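Local coordinates for D-alanyl-D-alanine carboxypeptidase (Streptococcus pneumoniae R6, PDB 1XP4), which probably removes the terminal D-alanine from peptidoglycan precursor peptides, as a serine carboxypeptidase of the penicillin-binding protein family, at residues Arg128-Leu131 against Leu132-Gly135. Residues are numbered along the deposited sequence; the frame is centred on the assembly and turned at random.
Sequences RAKL and LEWG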
ATOM      1  N   ARG A 128      -6.330   6.176  14.197  1.00 16.96           N
ATOM      2  CA  ARG A 128      -6.920   7.464  13.847  1.00 14.48           C
ATOM      3  C   ARG A 128      -5.794   8.486  13.752  1.00 13.35           C
ATOM      4  O   ARG A 128      -5.807   9.371  12.898  1.00 13.13           O
ATOM      5  CB  ARG A 128      -7.924   7.921  14.907  1.00 10.66           C
ATOM      6  CG  ARG A 128      -9.195   7.122  14.930  1.00 15.40           C
ATOM      7  CD  ARG A 128     -10.176   7.631  15.967  1.00 15.35           C
ATOM      8  NE  ARG A 128     -11.427   6.876  15.921  1.00 19.83           N
ATOM      9  CZ  ARG A 128     -12.488   7.141  16.678  1.00 20.53           C
ATOM     10  NH1 ARG A 128     -12.448   8.147  17.540  1.00 20.87           N
ATOM     11  NH2 ARG A 128     -13.590   6.402  16.574  1.00 18.67           N
ATOM     12  N   ALA A 129      -4.817   8.350  14.639  1.00 12.26           N
ATOM     13  CA  ALA A 129      -3.697   9.270  14.670  1.00 14.09           C
ATOM     14  C   ALA A 129      -2.814   9.059  13.463  1.00 16.97           C
ATOM     15  O   ALA A 129      -2.425  10.021  12.794  1.00 18.93           O
ATOM     16  CB  ALA A 129      -2.897   9.075  15.939  1.00 11.35           C
ATOM     17  N   LYS A 130      -2.499   7.795  13.190  1.00 18.78           N
ATOM     18  CA  LYS A 130      -1.653   7.436  12.060  1.00 18.80           C
ATOM     19  C   LYS A 130      -2.229   7.974  10.750  1.00 20.04           C
ATOM     20  O   LYS A 130      -1.501   8.511   9.917  1.00 21.67           O
ATOM     21  CB  LYS A 130      -1.506   5.916  11.983  1.00 19.96           C
ATOM     22  CG  LYS A 130      -0.641   5.434  10.834  1.00 23.56           C
ATOM     23  CD  LYS A 130       0.759   6.054  10.863  1.00 28.08           C
ATOM     24  CE  LYS A 130       1.598   5.573  12.048  1.00 28.87           C
ATOM     25  NZ  LYS A 130       3.016   6.049  11.953  1.00 29.40           N
ATOM     26  N   LEU A 131      -3.535   7.832  10.559  1.00 20.42           N
ATOM     27  CA  LEU A 131      -4.140   8.333   9.339  1.00 20.16           C
ATOM     28  C   LEU A 131      -3.946   9.847   9.230  1.00 20.70           C
ATOM     29  O   LEU A 131      -3.675  10.364   8.146  1.00 21.80           O
ATOM     30  CB  LEU A 131      -5.632   7.977   9.285  1.00 19.55           C
ATOM     31  CG  LEU A 131      -6.006   6.499   9.088  1.00 17.33           C
ATOM     32  CD1 LEU A 131      -7.516   6.375   8.956  1.00 15.97           C
ATOM     33  CD2 LEU A 131      -5.344   5.942   7.845  1.00 14.99           C
ATOM     34  N   LEU A 132      -4.075  10.559  10.346  1.00 20.71           N
ATOM     35  CA  LEU A 132      -3.910  12.010  10.328  1.00 20.64           C
ATOM     36  C   LEU A 132      -2.488  12.390   9.954  1.00 21.53           C
ATOM     37  O   LEU A 132      -2.260  13.431   9.345  1.00 24.22           O
ATOM     38  CB  LEU A 132      -4.270  12.609  11.686  1.00 21.42           C
ATOM     39  CG  LEU A 132      -5.766  12.594  12.003  1.00 23.24           C
ATOM     40  CD1 LEU A 132      -6.011  13.141  13.395  1.00 23.85           C
ATOM     41  CD2 LEU A 132      -6.506  13.415  10.961  1.00 20.85           C
ATOM     42  N   GLU A 133      -1.533  11.549  10.335  1.00 21.40           N
ATOM     43  CA  GLU A 133      -0.132  11.774  10.007  1.00 21.45           C
ATOM     44  C   GLU A 133       0.015  11.736   8.492  1.00 21.42           C
ATOM     45  O   GLU A 133       0.665  12.583   7.886  1.00 23.10           O
ATOM     46  CB  GLU A 133       0.731  10.662  10.582  1.00 22.46           C
ATOM     47  CG  GLU A 133       1.479  11.002  11.827  1.00 26.96           C
ATOM     48  CD  GLU A 133       2.368   9.857  12.249  1.00 31.55           C
ATOM     49  OE1 GLU A 133       3.109   9.337  11.386  1.00 31.47           O
ATOM     50  OE2 GLU A 133       2.326   9.477  13.439  1.00 36.51           O
ATOM     51  N   TRP A 134      -0.597  10.722   7.896  1.00 20.87           N
ATOM     52  CA  TRP A 134      -0.547  10.525   6.464  1.00 18.69           C
ATOM     53  C   TRP A 134      -1.346  11.546   5.661  1.00 18.07           C
ATOM     54  O   TRP A 134      -1.389  11.480   4.435  1.00 21.39           O
ATOM     55  CB  TRP A 134      -1.020   9.110   6.137  1.00 20.95           C
ATOM     56  CG  TRP A 134      -0.114   8.030   6.673  1.00 24.03           C
ATOM     57  CD1 TRP A 134       1.232   8.124   6.888  1.00 24.54           C
ATOM     58  CD2 TRP A 134      -0.475   6.673   6.965  1.00 26.02           C
ATOM     59  NE1 TRP A 134       1.738   6.909   7.284  1.00 25.94           N
ATOM     60  CE2 TRP A 134       0.718   5.998   7.334  1.00 28.28           C
ATOM     61  CE3 TRP A 134      -1.675   5.953   6.931  1.00 22.98           C
ATOM     62  CZ2 TRP A 134       0.732   4.640   7.686  1.00 27.50           C
ATOM     63  CZ3 TRP A 134      -1.660   4.605   7.277  1.00 25.08           C
ATOM     64  CH2 TRP A 134      -0.461   3.962   7.643  1.00 26.62           C
ATOM     65  N   GLY A 135      -1.980  12.490   6.338  1.00 14.74           N
ATOM     66  CA  GLY A 135      -2.738  13.489   5.614  1.00 17.78           C
ATOM     67  C   GLY A 135      -4.154  13.075   5.277  1.00 20.67           C
ATOM     68  O   GLY A 135      -4.841  13.758   4.517  1.00 24.31           O
TER
HETATM   69  O   HOH W   1       4.464   7.017   9.475  1.00 17.07           O
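K130 lies over one face of the W134 indole, one helical turn further on, with its aliphatic chain rather than its charge. CG sits 3.5 Å from the centroid of the W134 six-membered ring, only 14° off the normal, a CH-pi contact, and K130 CD follows over the same face toward the rim, 3.5 Å from W134 CZ2. The lysine leaves the helix with CG anti to its backbone N (chi1 180°), then bends at chi2 and chi3; the double bend lays CG and CD on the ring and leaves NZ above its plane, beyond the rim on the NE1 side. NZ forms a long, weak salt bridge with E133 OE1 at 3.3 Å, and donates to a water 3.0 Å from NZ that also takes a weak hydrogen bond from W134 NE1. Its stronger partner is E53 of helix 44-57, so the ammonium is shared between two carboxylates, which would favour its charged form. L131 meets the indole obliquely, CD2 3.8 Å from W134 CE3.

The backbone ends the helix here. W134 N still bonds K130 O at 3.1 Å, after which G135, with positive phi, closes a Schellman motif, its N returning to L132 O.

This C-terminal turn of helix 120-133 packs against two other helices. K130 rests on Y49 and L50 of helix 44-57, whose Y49 also meets W134 edge-to-face, and L131 reaches I46. On helix 170-183, V176 touches both L131 and W134, while N179 touches W134; the indole thus joins all three helices, about 12 Å from the side chain of K44, the predicted proton acceptor.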